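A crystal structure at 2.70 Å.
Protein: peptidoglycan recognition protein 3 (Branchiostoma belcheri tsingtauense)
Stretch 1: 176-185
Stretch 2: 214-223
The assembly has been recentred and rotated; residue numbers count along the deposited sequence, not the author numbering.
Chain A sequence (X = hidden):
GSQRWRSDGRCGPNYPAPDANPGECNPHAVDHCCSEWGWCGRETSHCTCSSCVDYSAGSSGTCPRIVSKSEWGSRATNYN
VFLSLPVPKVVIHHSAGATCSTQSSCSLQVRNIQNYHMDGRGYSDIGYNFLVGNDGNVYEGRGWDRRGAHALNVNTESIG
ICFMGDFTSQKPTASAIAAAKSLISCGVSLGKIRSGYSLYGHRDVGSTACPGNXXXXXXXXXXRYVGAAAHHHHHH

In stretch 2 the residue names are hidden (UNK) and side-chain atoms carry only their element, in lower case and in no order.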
# COMPACT_ATOMS: atom_id res chain seq x y z
N ALA A 176 0.91 8.95 -2.81
CA ALA A 176 0.75 8.26 -1.53
C ALA A 176 -0.35 7.20 -1.62
O ALA A 176 -0.17 6.06 -1.20
CB ALA A 176 0.45 9.25 -0.42
N ILE A 177 -1.49 7.60 -2.19
CA ILE A 177 -2.62 6.70 -2.42
C ILE A 177 -2.20 5.52 -3.29
O ILE A 177 -2.46 4.36 -2.95
CB ILE A 177 -3.77 7.44 -3.12
CG1 ILE A 177 -4.06 8.78 -2.45
CG2 ILE A 177 -5.01 6.56 -3.17
CD1 ILE A 177 -4.51 8.67 -1.01
N ALA A 178 -1.55 5.83 -4.41
CA ALA A 178 -1.06 4.82 -5.33
C ALA A 178 -0.11 3.85 -4.64
O ALA A 178 -0.18 2.64 -4.86
CB ALA A 178 -0.38 5.47 -6.51
N ALA A 179 0.77 4.39 -3.80
CA ALA A 179 1.72 3.57 -3.07
C ALA A 179 1.03 2.63 -2.09
O ALA A 179 1.41 1.47 -1.96
CB ALA A 179 2.73 4.44 -2.35
N ALA A 180 0.00 3.13 -1.40
CA ALA A 180 -0.75 2.29 -0.47
C ALA A 180 -1.50 1.17 -1.18
O ALA A 180 -1.45 0.01 -0.76
CB ALA A 180 -1.72 3.14 0.34
N LYS A 181 -2.19 1.53 -2.26
CA LYS A 181 -2.92 0.55 -3.05
C LYS A 181 -1.99 -0.52 -3.61
O LYS A 181 -2.31 -1.71 -3.59
CB LYS A 181 -3.68 1.24 -4.19
CG LYS A 181 -4.77 2.18 -3.73
CD LYS A 181 -5.54 2.76 -4.91
CE LYS A 181 -6.71 3.62 -4.44
NZ LYS A 181 -7.49 4.18 -5.58
N SER A 182 -0.83 -0.09 -4.11
CA SER A 182 0.15 -1.03 -4.64
C SER A 182 0.70 -1.91 -3.53
O SER A 182 1.01 -3.07 -3.75
CB SER A 182 1.29 -0.29 -5.32
OG SER A 182 0.80 0.61 -6.30
N LEU A 183 0.83 -1.35 -2.33
CA LEU A 183 1.31 -2.12 -1.19
C LEU A 183 0.34 -3.25 -0.90
O LEU A 183 0.73 -4.41 -0.78
CB LEU A 183 1.47 -1.23 0.05
CG LEU A 183 1.95 -1.96 1.30
CD1 LEU A 183 3.33 -2.55 1.09
CD2 LEU A 183 1.95 -1.04 2.50
N ILE A 184 -0.94 -2.89 -0.81
CA ILE A 184 -2.00 -3.86 -0.58
C ILE A 184 -1.98 -4.95 -1.65
O ILE A 184 -2.01 -6.14 -1.34
CB ILE A 184 -3.38 -3.18 -0.55
CG1 ILE A 184 -3.44 -2.16 0.59
CG2 ILE A 184 -4.47 -4.21 -0.38
CD1 ILE A 184 -4.73 -1.35 0.65
N SER A 185 -1.92 -4.52 -2.91
CA SER A 185 -1.88 -5.43 -4.04
C SER A 185 -0.72 -6.41 -3.93
O SER A 185 -0.88 -7.61 -4.12
CB SER A 185 -1.79 -4.64 -5.35
OG SER A 185 -1.79 -5.50 -6.47
N UNK A 214 -11.41 13.30 5.03
CA UNK A 214 -11.22 13.25 3.57
C UNK A 214 -10.56 11.96 3.07
O UNK A 214 -10.96 11.40 2.05
c UNK A 214 -11.17 15.83 3.23
c UNK A 214 -12.66 15.68 2.99
c UNK A 214 -10.59 16.86 2.28
c UNK A 214 -10.46 14.48 3.08
N UNK A 215 -9.54 11.50 3.79
CA UNK A 215 -8.90 10.24 3.46
C UNK A 215 -9.88 9.08 3.62
O UNK A 215 -9.93 8.17 2.79
c UNK A 215 -5.70 8.61 5.00
c UNK A 215 -6.58 8.51 2.66
c UNK A 215 -6.94 8.69 4.13
c UNK A 215 -7.67 10.01 4.34
N UNK A 216 -10.69 9.14 4.68
CA UNK A 216 -11.72 8.14 4.92
C UNK A 216 -12.75 8.15 3.80
O UNK A 216 -13.28 7.10 3.44
c UNK A 216 -14.81 7.69 6.54
c UNK A 216 -13.47 7.36 6.61
c UNK A 216 -15.79 6.77 6.85
c UNK A 216 -15.42 5.50 7.25
o UNK A 216 -16.40 4.58 7.57
c UNK A 216 -13.13 6.08 7.02
c UNK A 216 -14.10 5.15 7.34
c UNK A 216 -12.40 8.37 6.27
N UNK A 217 -13.03 9.33 3.26
CA UNK A 217 -13.93 9.45 2.12
C UNK A 217 -13.30 8.80 0.89
O UNK A 217 -13.97 8.11 0.13
o UNK A 217 -15.43 12.71 2.87
c UNK A 217 -15.32 11.47 2.78
c UNK A 217 -14.27 10.91 1.83
o UNK A 217 -16.03 10.67 3.42
N UNK A 218 -12.00 9.03 0.70
CA UNK A 218 -11.31 8.48 -0.46
C UNK A 218 -11.25 6.95 -0.44
O UNK A 218 -11.46 6.31 -1.47
o UNK A 218 -9.48 9.29 -2.94
c UNK A 218 -9.90 9.07 -0.60
c UNK A 218 -9.21 8.66 -1.89
o UNK A 218 -8.40 7.71 -1.86
N UNK A 219 -10.99 6.37 0.73
CA UNK A 219 -10.85 4.91 0.82
C UNK A 219 -12.15 4.13 0.59
O UNK A 219 -12.13 2.91 0.45
c UNK A 219 -10.57 4.23 4.65
c UNK A 219 -8.83 5.09 2.32
c UNK A 219 -11.11 4.76 3.34
c UNK A 219 -10.20 4.45 2.15
N UNK A 220 -13.29 4.83 0.56
CA UNK A 220 -14.56 4.19 0.24
C UNK A 220 -14.54 3.77 -1.23
O UNK A 220 -15.11 2.74 -1.60
c UNK A 220 -16.25 5.11 2.91
c UNK A 220 -15.68 5.91 1.77
n UNK A 220 -17.03 7.34 3.66
c UNK A 220 -17.37 5.89 3.58
c UNK A 220 -15.72 5.14 0.46
N UNK A 221 -13.88 4.58 -2.05
CA UNK A 221 -13.79 4.33 -3.48
C UNK A 221 -12.76 3.25 -3.80
O UNK A 221 -12.69 2.77 -4.93
c UNK A 221 -13.43 5.62 -4.22
o UNK A 221 -12.15 6.08 -3.84
N UNK A 222 -11.95 2.87 -2.82
CA UNK A 222 -10.98 1.80 -3.01
C UNK A 222 -11.74 0.49 -3.09
O UNK A 222 -12.85 0.38 -2.56
c UNK A 222 -7.14 2.13 -0.19
c UNK A 222 -9.96 1.73 -1.87
c UNK A 222 -9.37 4.22 -2.13
n UNK A 222 -8.38 5.08 -1.72
c UNK A 222 -6.30 4.83 -0.34
c UNK A 222 -9.12 2.96 -1.66
c UNK A 222 -7.90 3.05 -0.91
c UNK A 222 -5.58 3.91 0.36
c UNK A 222 -5.98 2.57 0.44
c UNK A 222 -7.47 4.39 -0.97
N UNK A 223 -11.15 -0.50 -3.74
CA UNK A 223 -11.76 -1.81 -3.82
C UNK A 223 -11.78 -2.51 -2.48
O UNK A 223 -10.86 -2.37 -1.68

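Position 214 has four side-chain carbons, forked at the second. Nothing of 176-185 is within reach. The branching makes it leucine, L214. Its carbonyl oxygen accepts a helical hydrogen bond from the backbone N of position 218.

Position 215 also has four carbons forked at the second. Its CA-to-CB bond points sideways, but the end of the side chain comes nearer the helix of stretch 1. One terminal carbon lies 4.2 Å from I177 CD1. This is leucine again, L215, and the carbon is CD1. The contact is purely apolar.

Position 216 has one carbon followed by a six-carbon ring that bears one oxygen. That is a phenol, so the residue is tyrosine, Y216. It is out of reach of stretch 1. Its OH is hydrogen-bonded elsewhere in the structure.

Position 217 has two carbons, the second carrying two oxygens. This fits aspartate, D217. It is exposed, poorly ordered and far from stretch 1.

Position 218 shows the same pattern of two carbons and two oxygens, but its CA-to-CB bond points toward stretch 1. One oxygen lies 3.8 Å from I177 CG2. The atoms fit aspartate, D218, and that oxygen is OD2. The other, OD1, is hydrogen-bonded elsewhere in the structure. A type I turn starts here and ends at position 221.

Position 219 has four carbons forked at the first, with one arm two carbons long. The residue is isoleucine, I219. Its side-chain end leads away from stretch 1, and it is buried without touching it.

Position 220 has four carbons in a row ending in nitrogen, which is lysine, K220. It is exposed and out of reach of stretch 1. Its NZ forms a salt bridge with D217 OD1 at 3.5 Å.

Position 221 has one carbon and one oxygen: serine, S221. Its OG donates a very short hydrogen bond of 2.5 Å to D218 O. The backbone S221 N also donates to D218 O, at 3.0 Å.

Position 222 has one carbon, then fused five- and six-membered rings holding eight carbons and one nitrogen. The rings reach I177, A180, K181 and I184. Only tryptophan has this indole, so this is W222. Its NE1 donates to D218 OD2 at 2.6 Å, with an angle of 164°.

Position 223 has no side-chain atoms and is glycine, G223. There is room for a CB, so stretch 1 does not explain its absence.

The contact centres on W222. I177 CG2 packs 3.6 Å from W222 CZ2, and A180 CB lies 3.9 Å from W222 CH2. I184 CD1 meets the ring edge 4.1 Å from W222 CZ3. K181 lies over one face, with CE 3.5 Å from W222 NE1 in a CH-pi contact and NZ placed for a cation-pi interaction. No hydrogen bond crosses between the stretches. The internal bond to D218 ties down the indole nitrogen, while apolar packing and the lysine hold the ring against the helix.

Stretch 2 214-223: LLYDDIKSWG
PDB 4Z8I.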